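Local coordinates for putative NAD dependent dehydrogenase (Micromonospora echinospora, PDB 6NOR), which binds NAD and probably acts as an NAD-dependent oxidoreductase in the biosynthesis of the antibiotic gentamicin, at residues Glu41-Asp46 / Val86-Val91; Val152-Leu157 / Val272-Trp277; Leu205-Leu210 / Ile239-Gly244; Thr288-Val293 / Gly299-Glu304. All blocks are in the same frame, centred on the assembly; numbering follows the deposited sequence.

Contact 1: Glu41-Asp46 / Val86-Val91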
loop_
_atom_site.group_PDB
_atom_site.type_symbol
_atom_site.label_atom_id
_atom_site.label_comp_id
_atom_site.label_asym_id
_atom_site.label_seq_id
_atom_site.Cartn_x
_atom_site.Cartn_y
_atom_site.Cartn_z
ATOM N N GLU A 41 9.248 -32.025 4.169
ATOM C CA GLU A 41 8.710 -31.678 2.861
ATOM C C GLU A 41 9.763 -30.983 2.017
ATOM O O GLU A 41 9.856 -31.221 0.824
ATOM C CB GLU A 41 7.464 -30.801 2.995
ATOM C CG GLU A 41 7.088 -30.107 1.708
ATOM C CD GLU A 41 5.603 -29.875 1.560
ATOM O OE1 GLU A 41 5.158 -29.645 0.410
ATOM O OE2 GLU A 41 4.886 -29.919 2.584
ATOM N N VAL A 42 10.573 -30.132 2.633
ATOM C CA VAL A 42 11.621 -29.440 1.895
ATOM C C VAL A 42 12.724 -30.408 1.485
ATOM O O VAL A 42 13.207 -30.368 0.368
ATOM C CB VAL A 42 12.221 -28.274 2.715
ATOM C CG1 VAL A 42 13.498 -27.796 2.109
ATOM C CG2 VAL A 42 11.217 -27.116 2.816
ATOM N N LEU A 43 13.109 -31.298 2.389
ATOM C CA LEU A 43 14.241 -32.177 2.122
ATOM C C LEU A 43 13.888 -33.249 1.093
ATOM O O LEU A 43 14.689 -33.525 0.214
ATOM C CB LEU A 43 14.738 -32.808 3.420
ATOM C CG LEU A 43 15.383 -31.760 4.328
ATOM C CD1 LEU A 43 15.586 -32.275 5.741
ATOM C CD2 LEU A 43 16.700 -31.303 3.727
ATOM N N THR A 44 12.689 -33.826 1.174
ATOM C CA THR A 44 12.288 -34.841 0.203
ATOM C C THR A 44 12.096 -34.273 -1.204
ATOM O O THR A 44 12.097 -35.024 -2.171
ATOM C CB THR A 44 10.991 -35.558 0.594
ATOM O OG1 THR A 44 9.975 -34.593 0.884
ATOM C CG2 THR A 44 11.213 -36.449 1.808
ATOM N N ALA A 45 11.931 -32.964 -1.330
ATOM C CA ALA A 45 11.860 -32.366 -2.660
ATOM C C ALA A 45 13.236 -32.273 -3.306
ATOM O O ALA A 45 13.347 -31.983 -4.486
ATOM C CB ALA A 45 11.212 -30.975 -2.606
ATOM N N ASP A 46 14.277 -32.506 -2.513
ATOM C CA ASP A 46 15.666 -32.451 -2.969
ATOM C C ASP A 46 16.041 -33.849 -3.423
ATOM O O ASP A 46 16.008 -34.778 -2.618
ATOM C CB ASP A 46 16.575 -31.964 -1.828
ATOM C CG ASP A 46 18.002 -31.658 -2.274
ATOM O OD1 ASP A 46 18.526 -32.337 -3.172
ATOM O OD2 ASP A 46 18.613 -30.732 -1.703
ATOM N N VAL A 86 22.379 -43.003 7.585
ATOM C CA VAL A 86 22.097 -41.683 8.111
ATOM C C VAL A 86 23.384 -40.876 8.324
ATOM O O VAL A 86 24.275 -41.285 9.057
ATOM C CB VAL A 86 21.331 -41.773 9.417
ATOM C CG1 VAL A 86 21.075 -40.384 9.957
ATOM C CG2 VAL A 86 20.023 -42.499 9.196
ATOM N N ARG A 87 23.475 -39.730 7.659
ATOM C CA ARG A 87 24.655 -38.881 7.763
ATOM C C ARG A 87 24.266 -37.464 8.176
ATOM O O ARG A 87 25.119 -36.613 8.440
ATOM C CB ARG A 87 25.407 -38.855 6.434
ATOM C CG ARG A 87 26.291 -40.087 6.186
ATOM C CD ARG A 87 26.848 -40.051 4.769
ATOM N NE ARG A 87 27.670 -38.866 4.519
ATOM C CZ ARG A 87 27.813 -38.296 3.326
ATOM N NH1 ARG A 87 27.180 -38.798 2.268
ATOM N NH2 ARG A 87 28.578 -37.216 3.191
ATOM N N PHE A 88 22.965 -37.220 8.228
ATOM C CA PHE A 88 22.464 -35.888 8.427
ATOM C C PHE A 88 21.182 -35.946 9.237
ATOM O O PHE A 88 20.244 -36.646 8.888
ATOM C CB PHE A 88 22.247 -35.210 7.076
ATOM C CG PHE A 88 21.594 -33.856 7.157
ATOM C CD1 PHE A 88 22.127 -32.858 7.943
ATOM C CD2 PHE A 88 20.444 -33.590 6.433
ATOM C CE1 PHE A 88 21.529 -31.609 8.012
ATOM C CE2 PHE A 88 19.835 -32.339 6.488
ATOM C CZ PHE A 88 20.383 -31.345 7.281
ATOM N N VAL A 89 21.162 -35.217 10.338
ATOM C CA VAL A 89 20.030 -35.241 11.239
ATOM C C VAL A 89 19.471 -33.834 11.432
ATOM O O VAL A 89 20.212 -32.891 11.678
ATOM C CB VAL A 89 20.421 -35.827 12.606
ATOM C CG1 VAL A 89 19.203 -35.918 13.511
ATOM C CG2 VAL A 89 21.087 -37.187 12.428
ATOM N N VAL A 90 18.159 -33.712 11.277
ATOM C CA VAL A 90 17.424 -32.494 11.542
ATOM C C VAL A 90 16.759 -32.595 12.910
ATOM O O VAL A 90 16.004 -33.535 13.176
ATOM C CB VAL A 90 16.344 -32.228 10.468
ATOM C CG1 VAL A 90 15.524 -30.984 10.834
ATOM C CG2 VAL A 90 16.983 -32.019 9.135
ATOM N N VAL A 91 17.050 -31.626 13.773
ATOM C CA VAL A 91 16.486 -31.590 15.116
ATOM C C VAL A 91 15.439 -30.486 15.278
ATOM O O VAL A 91 15.758 -29.306 15.344
ATOM C CB VAL A 91 17.578 -31.409 16.162
ATOM C CG1 VAL A 91 16.978 -31.355 17.546
ATOM C CG2 VAL A 91 18.560 -32.543 16.074
#
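A small, buried, wholly apolar helix-on-sheet contact joins Leu43, near the end of the first helix of the NAD-binding Rossmann fold, to Phe88 and Val90 on a central strand, 86-91. The backbones stay well apart: the closest CA atoms, those of Leu43 and Val90, are 9.9 Å from each other, and the side chains alone bridge the interval. Leu43 does so with its two methyls divided between two partners. CD1 meets CG2 of Val90 at 3.7 Å, the leucine and valine branches running alongside one another, oppositely directed, while CD2 comes up to the rim of the Phe88 ring, near the ring plane, 4.3 Å from CE2. Val90 offers this particular methyl because CG1 lies anti to its backbone N (chi1 176°), which leaves CG2 beside that nitrogen and facing the leucine. Phe88 and Val90, two residues apart on the strand, point to the helix side. No hydrogen bond crosses the contact, and only 88 Å² is buried between the segments, so the leucine fork is the whole of their direct meeting. Val90 itself lies about 8 Å, side chain to ligand, from the bound NAD. Strand 86-91 runs between strands 25-30 and 111-114 of the parallel sheet; helix 313-326 touches Leu43 and Phe88, Val49 of strand 49-55 also packs on Leu43, and helix 98-107 touches Val89 and Val91.

Contact 2: Val152-Leu157 / Val272-Trp277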
loop_
_atom_site.group_PDB
_atom_site.type_symbol
_atom_site.label_atom_id
_atom_site.label_comp_id
_atom_site.label_asym_id
_atom_site.label_seq_id
_atom_site.Cartn_x
_atom_site.Cartn_y
_atom_site.Cartn_z
ATOM N N VAL A 152 16.979 -11.354 1.030
ATOM C CA VAL A 152 18.282 -11.386 0.400
ATOM C C VAL A 152 18.439 -10.211 -0.552
ATOM O O VAL A 152 19.427 -9.487 -0.504
ATOM C CB VAL A 152 18.497 -12.713 -0.356
ATOM C CG1 VAL A 152 19.719 -12.635 -1.216
ATOM C CG2 VAL A 152 18.618 -13.862 0.632
ATOM N N ARG A 153 17.437 -10.010 -1.397
ATOM C CA ARG A 153 17.359 -8.817 -2.223
ATOM C C ARG A 153 17.488 -7.532 -1.423
ATOM O O ARG A 153 18.248 -6.657 -1.784
ATOM C CB ARG A 153 16.046 -8.794 -2.991
ATOM C CG ARG A 153 15.898 -7.578 -3.863
ATOM C CD ARG A 153 17.053 -7.470 -4.843
ATOM N NE ARG A 153 16.688 -6.695 -6.011
ATOM C CZ ARG A 153 17.521 -5.915 -6.684
ATOM N NH1 ARG A 153 18.775 -5.792 -6.293
ATOM N NH2 ARG A 153 17.093 -5.253 -7.749
ATOM N N ALA A 154 16.748 -7.418 -0.332
ATOM C CA ALA A 154 16.797 -6.212 0.478
ATOM C C ALA A 154 18.169 -6.044 1.154
ATOM O O ALA A 154 18.670 -4.926 1.315
ATOM C CB ALA A 154 15.691 -6.233 1.521
ATOM N N HIS A 155 18.761 -7.161 1.555
ATOM C CA HIS A 155 20.096 -7.150 2.130
ATOM C C HIS A 155 21.123 -6.596 1.141
ATOM O O HIS A 155 21.999 -5.828 1.513
ATOM C CB HIS A 155 20.479 -8.562 2.579
ATOM C CG HIS A 155 21.924 -8.716 2.924
ATOM N ND1 HIS A 155 22.422 -8.477 4.188
ATOM C CD2 HIS A 155 22.984 -9.076 2.162
ATOM C CE1 HIS A 155 23.724 -8.694 4.195
ATOM N NE2 HIS A 155 24.092 -9.060 2.979
ATOM N N GLU A 156 20.995 -6.983 -0.120
ATOM C CA GLU A 156 21.869 -6.495 -1.189
ATOM C C GLU A 156 21.779 -4.974 -1.392
ATOM O O GLU A 156 22.801 -4.312 -1.558
ATOM C CB GLU A 156 21.540 -7.221 -2.497
ATOM C CG GLU A 156 22.328 -6.757 -3.700
ATOM C CD GLU A 156 21.764 -7.296 -5.010
ATOM O OE1 GLU A 156 22.325 -6.972 -6.080
ATOM O OE2 GLU A 156 20.758 -8.041 -4.970
ATOM N N LEU A 157 20.567 -4.418 -1.363
ATOM C CA LEU A 157 20.398 -2.956 -1.463
ATOM C C LEU A 157 20.856 -2.255 -0.209
ATOM O O LEU A 157 21.314 -1.131 -0.269
ATOM C CB LEU A 157 18.934 -2.559 -1.734
ATOM C CG LEU A 157 18.315 -3.241 -2.954
ATOM C CD1 LEU A 157 16.885 -2.866 -3.134
ATOM C CD2 LEU A 157 19.105 -2.913 -4.186
ATOM N N VAL A 272 16.039 1.230 3.101
ATOM C CA VAL A 272 15.511 0.027 2.492
ATOM C C VAL A 272 14.518 -0.634 3.445
ATOM O O VAL A 272 14.790 -0.738 4.622
ATOM C CB VAL A 272 16.626 -0.972 2.132
ATOM C CG1 VAL A 272 16.044 -2.196 1.447
ATOM C CG2 VAL A 272 17.648 -0.340 1.235
ATOM N N THR A 273 13.355 -1.047 2.943
ATOM C CA THR A 273 12.390 -1.781 3.755
ATOM C C THR A 273 11.881 -2.972 2.996
ATOM O O THR A 273 11.932 -2.996 1.771
ATOM C CB THR A 273 11.152 -0.935 4.197
ATOM O OG1 THR A 273 10.313 -0.666 3.072
ATOM C CG2 THR A 273 11.559 0.378 4.892
ATOM N N ALA A 274 11.394 -3.964 3.730
ATOM C CA ALA A 274 10.861 -5.166 3.120
ATOM C C ALA A 274 9.829 -5.765 4.051
ATOM O O ALA A 274 9.978 -5.739 5.260
ATOM C CB ALA A 274 11.966 -6.166 2.808
ATOM N N ASP A 275 8.773 -6.289 3.459
ATOM C CA ASP A 275 7.634 -6.799 4.185
ATOM C C ASP A 275 7.306 -8.188 3.668
ATOM O O ASP A 275 6.921 -8.352 2.509
ATOM C CB ASP A 275 6.454 -5.837 4.004
ATOM C CG ASP A 275 5.284 -6.156 4.889
ATOM O OD1 ASP A 275 5.037 -7.348 5.171
ATOM O OD2 ASP A 275 4.582 -5.199 5.285
ATOM N N LEU A 276 7.451 -9.189 4.519
ATOM C CA LEU A 276 7.264 -10.571 4.087
ATOM C C LEU A 276 5.800 -10.932 3.849
ATOM O O LEU A 276 5.412 -11.238 2.727
ATOM C CB LEU A 276 7.865 -11.530 5.106
ATOM C CG LEU A 276 7.891 -12.998 4.705
ATOM C CD1 LEU A 276 8.654 -13.174 3.408
ATOM C CD2 LEU A 276 8.494 -13.867 5.801
ATOM N N TRP A 277 5.004 -10.905 4.910
ATOM C CA TRP A 277 3.615 -11.366 4.855
ATOM C C TRP A 277 2.624 -10.345 4.287
ATOM O O TRP A 277 1.640 -10.746 3.680
ATOM C CB TRP A 277 3.158 -11.799 6.246
ATOM C CG TRP A 277 4.039 -12.872 6.790
ATOM C CD1 TRP A 277 4.903 -12.781 7.837
ATOM C CD2 TRP A 277 4.190 -14.182 6.259
ATOM N NE1 TRP A 277 5.576 -13.965 8.006
ATOM C CE2 TRP A 277 5.154 -14.844 7.045
ATOM C CE3 TRP A 277 3.594 -14.871 5.196
ATOM C CZ2 TRP A 277 5.524 -16.167 6.812
ATOM C CZ3 TRP A 277 3.971 -16.184 4.965
ATOM C CH2 TRP A 277 4.926 -16.815 5.772
#
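Val272 and Ala274 press against Ala154 and Leu157 where helix 149-157 lies on strand 270-275, at the edge of the mixed sheet within this chain. The axes of the two short segments run nearly antiparallel, at 174°, and approach to 8.4 Å. Small side chains make this closeness possible: CB of Ala154 meets CB of Ala274 at 3.9 Å, and the CA atoms of the same two residues, the closest across the contact, are 6.6 Å apart. Val272 straddles the next part of the helix. With CG1 anti to its backbone N (chi1 -178°), it rests that methyl 3.8 Å from the carbonyl O of Ala154, while CG2 reaches CB of Leu157 at 3.9 Å. Reducing Val272 to an alanine would probably open a gap between strand and helix, leaving the Ala154 carbonyl and Leu157 CB without the methyls packed on them. The helix side turned from the strand is looser: exposed Glu156 pairs with Arg153 in a salt bridge whose hydrogen bond, NH1 to OE2 at 3.3 Å, is weak. Arg153 also donates, through NE and NH2, to the backbone oxygens of Glu304 and Ala292 of the second subunit. Within the chain, strand 270-275 pairs with strand 260-267, and Phe151 of helix 149-157 also packs on Ala274; residues Val272 to Ala274 pair antiparallel with a strand of the second subunit, carrying the sheet across the interface.

Contact 3: Leu205-Leu210 / Ile239-Gly244; sequences LCRWML and IEFADG
The last turns of helix 199-209 pass strand 234-241 at a distance bridged mainly by the Phe241 ring, with CA of Arg207 8.7 Å from CA of Phe241, and the strand then leaves through a type I turn from Phe241 to Gly244, closed by a 3.0 Å bond from Gly244 N to Phe241 O. The ring of Phe241 carries the contact. CD1 of Leu210 sits over one face, 3.8 Å from the ring centroid and 25° off the normal, a CH-pi contact displaced toward the rim; its nearest ring atom is CD2, at 3.5 Å. The opposite face is covered by CG2 of Ile239, so the ring is clasped between a methyl from Leu210 and one from its own strand. The far end of the ring points at the helix, where CB of Cys206 approaches the edge near the ring plane, 4.4 Å from CZ. With CG anti to the carbonyl carbon (chi1 -66°), the Phe241 ring is directed at the helix. Arg207 adds the aliphatic part of its chain, CG being 4.4 Å from CE1 of Phe241, while its guanidinium is engaged in a salt bridge with Asp336. Phe241 also packs on Ile215 of strand 215-223. Cys206 of the helix and Leu210 just after it touch strand 167-175, so helix 199-209 covers one side of the mixed sheet in the C-terminal domain.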
loop_
_atom_site.group_PDB
_atom_site.type_symbol
_atom_site.label_atom_id
_atom_site.label_comp_id
_atom_site.label_asym_id
_atom_site.label_seq_id
_atom_site.Cartn_x
_atom_site.Cartn_y
_atom_site.Cartn_z
ATOM N N LEU A 205 18.250 -11.129 11.866
ATOM C CA LEU A 205 17.967 -10.227 10.745
ATOM C C LEU A 205 18.603 -8.864 10.930
ATOM O O LEU A 205 19.204 -8.356 10.002
ATOM C CB LEU A 205 16.471 -10.059 10.546
ATOM C CG LEU A 205 15.820 -11.297 9.942
ATOM C CD1 LEU A 205 14.298 -11.268 10.103
ATOM C CD2 LEU A 205 16.231 -11.434 8.474
ATOM N N CYS A 206 18.483 -8.285 12.126
ATOM C CA CYS A 206 19.126 -6.999 12.426
ATOM C C CYS A 206 20.629 -6.998 12.162
ATOM O O CYS A 206 21.124 -6.147 11.430
ATOM C CB CYS A 206 18.914 -6.592 13.883
ATOM S SG CYS A 206 17.436 -5.684 14.256
ATOM N N ARG A 207 21.351 -7.918 12.802
ATOM C CA ARG A 207 22.799 -8.086 12.601
ATOM C C ARG A 207 23.155 -8.133 11.144
ATOM O O ARG A 207 24.012 -7.417 10.666
ATOM C CB ARG A 207 23.301 -9.393 13.201
ATOM C CG ARG A 207 23.475 -9.445 14.649
ATOM C CD ARG A 207 24.094 -10.798 15.019
ATOM N NE ARG A 207 25.553 -10.826 14.897
ATOM C CZ ARG A 207 26.217 -11.713 14.167
ATOM N NH1 ARG A 207 25.561 -12.623 13.464
ATOM N NH2 ARG A 207 27.535 -11.684 14.126
ATOM N N TRP A 208 22.482 -9.042 10.465
ATOM C CA TRP A 208 22.758 -9.386 9.089
ATOM C C TRP A 208 22.530 -8.218 8.167
ATOM O O TRP A 208 23.366 -7.924 7.325
ATOM C CB TRP A 208 21.882 -10.558 8.689
ATOM C CG TRP A 208 21.933 -10.958 7.258
ATOM C CD1 TRP A 208 23.036 -11.363 6.544
ATOM C CD2 TRP A 208 20.818 -11.065 6.369
ATOM N NE1 TRP A 208 22.665 -11.694 5.266
ATOM C CE2 TRP A 208 21.310 -11.526 5.136
ATOM C CE3 TRP A 208 19.449 -10.808 6.499
ATOM C CZ2 TRP A 208 20.482 -11.734 4.038
ATOM C CZ3 TRP A 208 18.625 -11.018 5.403
ATOM C CH2 TRP A 208 19.145 -11.469 4.192
ATOM N N MET A 209 21.411 -7.530 8.343
ATOM C CA MET A 209 21.121 -6.382 7.486
ATOM C C MET A 209 22.226 -5.340 7.607
ATOM O O MET A 209 22.499 -4.635 6.657
ATOM C CB MET A 209 19.763 -5.773 7.826
ATOM C CG MET A 209 18.592 -6.618 7.336
ATOM S SD MET A 209 18.499 -6.789 5.532
ATOM C CE MET A 209 17.135 -7.913 5.422
ATOM N N LEU A 210 22.898 -5.286 8.755
ATOM C CA LEU A 210 23.956 -4.292 8.943
ATOM C C LEU A 210 25.352 -4.745 8.532
ATOM O O LEU A 210 26.296 -3.964 8.609
ATOM C CB LEU A 210 24.011 -3.839 10.396
ATOM C CG LEU A 210 22.918 -2.893 10.871
ATOM C CD1 LEU A 210 23.339 -2.253 12.168
ATOM C CD2 LEU A 210 22.628 -1.857 9.832
ATOM N N ILE A 239 19.209 -2.465 20.583
ATOM C CA ILE A 239 20.579 -2.902 20.391
ATOM C C ILE A 239 21.489 -1.756 19.980
ATOM O O ILE A 239 21.198 -1.033 19.034
ATOM C CB ILE A 239 20.672 -3.981 19.312
ATOM C CG1 ILE A 239 19.738 -5.139 19.623
ATOM C CG2 ILE A 239 22.089 -4.510 19.178
ATOM C CD1 ILE A 239 19.700 -6.143 18.491
ATOM N N GLU A 240 22.606 -1.602 20.677
ATOM C CA GLU A 240 23.603 -0.633 20.261
ATOM C C GLU A 240 24.750 -1.360 19.568
ATOM O O GLU A 240 25.515 -2.066 20.202
ATOM C CB GLU A 240 24.100 0.170 21.458
ATOM C CG GLU A 240 25.272 1.089 21.183
ATOM C CD GLU A 240 25.708 1.856 22.429
ATOM O OE1 GLU A 240 26.931 2.039 22.625
ATOM O OE2 GLU A 240 24.824 2.271 23.214
ATOM N N PHE A 241 24.868 -1.187 18.260
ATOM C CA PHE A 241 25.998 -1.744 17.540
ATOM C C PHE A 241 27.274 -0.920 17.706
ATOM O O PHE A 241 27.234 0.237 18.090
ATOM C CB PHE A 241 25.647 -1.901 16.064
ATOM C CG PHE A 241 24.574 -2.912 15.822
ATOM C CD1 PHE A 241 24.881 -4.261 15.795
ATOM C CD2 PHE A 241 23.248 -2.523 15.662
ATOM C CE1 PHE A 241 23.886 -5.216 15.594
ATOM C CE2 PHE A 241 22.258 -3.467 15.460
ATOM C CZ PHE A 241 22.579 -4.822 15.424
ATOM N N ALA A 242 28.404 -1.542 17.399
ATOM C CA ALA A 242 29.724 -0.964 17.624
ATOM C C ALA A 242 29.987 0.321 16.835
ATOM O O ALA A 242 30.624 1.230 17.331
ATOM C CB ALA A 242 30.791 -2.000 17.296
ATOM N N ASP A 243 29.508 0.384 15.602
ATOM C CA ASP A 243 29.623 1.595 14.787
ATOM C C ASP A 243 28.746 2.747 15.277
ATOM O O ASP A 243 28.858 3.871 14.802
ATOM C CB ASP A 243 29.235 1.282 13.354
ATOM C CG ASP A 243 27.873 0.639 13.273
ATOM O OD1 ASP A 243 26.887 1.363 13.488
ATOM O OD2 ASP A 243 27.784 -0.585 13.032
ATOM N N GLY A 244 27.840 2.449 16.194
ATOM C CA GLY A 244 26.917 3.446 16.685
ATOM C C GLY A 244 25.518 3.394 16.087
ATOM O O GLY A 244 24.707 4.265 16.364
#

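Contact 4: Thr288-Val293 / Gly299-Glu304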
loop_
_atom_site.group_PDB
_atom_site.type_symbol
_atom_site.label_atom_id
_atom_site.label_comp_id
_atom_site.label_asym_id
_atom_site.label_seq_id
_atom_site.Cartn_x
_atom_site.Cartn_y
_atom_site.Cartn_z
ATOM N N THR A 288 -18.111 -14.433 2.329
ATOM C CA THR A 288 -18.217 -15.727 3.010
ATOM C C THR A 288 -16.871 -16.177 3.579
ATOM O O THR A 288 -16.429 -15.662 4.593
ATOM C CB THR A 288 -18.781 -16.821 2.068
ATOM O OG1 THR A 288 -18.011 -16.864 0.871
ATOM C CG2 THR A 288 -20.211 -16.491 1.683
ATOM N N LYS A 289 -16.214 -17.125 2.928
ATOM C CA LYS A 289 -14.849 -17.468 3.310
ATOM C C LYS A 289 -14.079 -18.047 2.143
ATOM O O LYS A 289 -14.658 -18.666 1.269
ATOM C CB LYS A 289 -14.840 -18.454 4.480
ATOM C CG LYS A 289 -15.464 -19.803 4.195
ATOM C CD LYS A 289 -15.241 -20.746 5.377
ATOM C CE LYS A 289 -15.869 -22.117 5.153
ATOM N NZ LYS A 289 -15.139 -22.933 4.139
ATOM N N PHE A 290 -12.771 -17.836 2.122
ATOM C CA PHE A 290 -11.915 -18.528 1.159
ATOM C C PHE A 290 -11.462 -19.831 1.768
ATOM O O PHE A 290 -10.802 -19.835 2.791
ATOM C CB PHE A 290 -10.698 -17.677 0.769
ATOM C CG PHE A 290 -10.996 -16.606 -0.247
ATOM C CD1 PHE A 290 -11.045 -16.901 -1.592
ATOM C CD2 PHE A 290 -11.218 -15.303 0.149
ATOM C CE1 PHE A 290 -11.309 -15.913 -2.525
ATOM C CE2 PHE A 290 -11.475 -14.305 -0.779
ATOM C CZ PHE A 290 -11.528 -14.617 -2.113
ATOM N N GLY A 291 -11.823 -20.937 1.142
ATOM C CA GLY A 291 -11.425 -22.243 1.630
ATOM C C GLY A 291 -9.922 -22.461 1.729
ATOM O O GLY A 291 -9.434 -23.039 2.698
ATOM N N ALA A 292 -9.177 -21.995 0.734
ATOM C CA ALA A 292 -7.761 -22.318 0.678
ATOM C C ALA A 292 -6.894 -21.295 1.387
ATOM O O ALA A 292 -5.718 -21.176 1.082
ATOM C CB ALA A 292 -7.305 -22.467 -0.768
ATOM N N VAL A 293 -7.456 -20.556 2.335
ATOM C CA VAL A 293 -6.650 -19.551 3.015
ATOM C C VAL A 293 -6.619 -19.755 4.530
ATOM O O VAL A 293 -7.626 -20.091 5.142
ATOM C CB VAL A 293 -7.145 -18.128 2.671
ATOM C CG1 VAL A 293 -6.448 -17.070 3.520
ATOM C CG2 VAL A 293 -6.902 -17.837 1.209
ATOM N N GLY A 299 -13.591 -11.577 4.926
ATOM C CA GLY A 299 -13.360 -10.150 4.794
ATOM C C GLY A 299 -12.167 -9.852 3.897
ATOM O O GLY A 299 -11.926 -10.571 2.951
ATOM N N TRP A 300 -11.442 -8.781 4.194
ATOM C CA TRP A 300 -10.249 -8.423 3.445
ATOM C C TRP A 300 -9.045 -9.240 3.899
ATOM O O TRP A 300 -8.716 -9.264 5.078
ATOM C CB TRP A 300 -9.956 -6.921 3.578
ATOM C CG TRP A 300 -10.838 -6.110 2.671
ATOM C CD1 TRP A 300 -11.994 -5.474 3.007
ATOM C CD2 TRP A 300 -10.655 -5.892 1.271
ATOM N NE1 TRP A 300 -12.537 -4.854 1.906
ATOM C CE2 TRP A 300 -11.736 -5.100 0.824
ATOM C CE3 TRP A 300 -9.683 -6.286 0.350
ATOM C CZ2 TRP A 300 -11.874 -4.697 -0.503
ATOM C CZ3 TRP A 300 -9.818 -5.879 -0.971
ATOM C CH2 TRP A 300 -10.906 -5.089 -1.382
ATOM N N LEU A 301 -8.415 -9.930 2.955
ATOM C CA LEU A 301 -7.241 -10.752 3.235
ATOM C C LEU A 301 -6.058 -10.309 2.407
ATOM O O LEU A 301 -6.228 -9.676 1.365
ATOM C CB LEU A 301 -7.522 -12.216 2.938
ATOM C CG LEU A 301 -8.929 -12.663 3.286
ATOM C CD1 LEU A 301 -9.226 -13.978 2.621
ATOM C CD2 LEU A 301 -9.013 -12.768 4.796
ATOM N N ARG A 302 -4.863 -10.643 2.880
ATOM C CA ARG A 302 -3.676 -10.578 2.050
ATOM C C ARG A 302 -3.017 -11.958 1.995
ATOM O O ARG A 302 -2.043 -12.199 2.685
ATOM C CB ARG A 302 -2.689 -9.536 2.573
ATOM C CG ARG A 302 -3.123 -8.095 2.411
ATOM C CD ARG A 302 -2.065 -7.155 2.960
ATOM N NE ARG A 302 -2.599 -6.194 3.925
ATOM C CZ ARG A 302 -2.961 -6.494 5.173
ATOM N NH1 ARG A 302 -3.428 -5.545 5.970
ATOM N NH2 ARG A 302 -2.864 -7.744 5.625
ATOM N N PRO A 303 -3.557 -12.868 1.168
ATOM C CA PRO A 303 -3.136 -14.277 1.138
ATOM C C PRO A 303 -1.673 -14.473 0.783
ATOM O O PRO A 303 -1.130 -13.731 -0.021
ATOM C CB PRO A 303 -4.014 -14.890 0.046
ATOM C CG PRO A 303 -5.150 -13.912 -0.123
ATOM C CD PRO A 303 -4.544 -12.574 0.122
ATOM N N GLU A 304 -1.044 -15.478 1.380
ATOM C CA GLU A 304 0.320 -15.801 1.041
ATOM C C GLU A 304 0.339 -16.657 -0.208
ATOM O O GLU A 304 -0.654 -17.318 -0.537
ATOM C CB GLU A 304 1.015 -16.531 2.200
ATOM C CG GLU A 304 0.234 -17.720 2.779
ATOM C CD GLU A 304 0.296 -18.995 1.923
ATOM O OE1 GLU A 304 1.243 -19.143 1.116
ATOM O OE2 GLU A 304 -0.614 -19.847 2.052
#
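Contact 4 belongs to the long excursion between strand 282-286 and helix 307-310, which folds back on itself and reaches out to the second subunit. Its first limb makes a type I turn from Phe290 to Val293, and the second limb passes opposite it, with CA of Val293 6.6 Å from CA of Pro303. Leu301 is the shared partner. Its CD1 touches CD2 of Phe290 at 3.4 Å, approaching the ring obliquely, and reaches CG1 of Val293 at 4.3 Å. The leucine extends its branch toward the ring with CG beside its backbone N (chi1 -37°). The other methyl of Val293, CG2, faces CB of Pro303, also at 4.3 Å. On the second subunit, Ala163 packs on Phe290, Arg153 on Val293 and Leu157 on Pro303, so this cluster is covered in part by another chain, while Arg302 forms a salt bridge with Glu283 of the fourth subunit. Between the two limbs the chemistry is purely apolar, four hydrophobic side chains with no hydrogen bond; the polar bonds go to other parts of the chain, such as Asn297, and to the second subunit, as from Gly291 N to Asp160 there. Apolar contact can fix the spacing of the limbs but gives little directional hold, so the directed bonds come from elsewhere.

From the N terminus, contact 1 comes first, closing a loop of 39 residues within the nucleotide-binding fold before any of the others opens. Contact 2 then spans 114 residues, from helix 149-157 to the edge strand 270-275, and contact 3 is nested inside that loop, joining a helix to strand 234-241 of the same mixed sheet. The two touch: CE1 of His155 lies 3.2 Å from O of Trp208. Contact 4 follows in series, closing a short loop of five residues; CB of its Glu304 packs on CZ3 of Trp277, 4.1 Å away. Contacts 2 and 4 both meet the second subunit, whereas contacts 1 and 3 lie on opposite sides of the chain's centre.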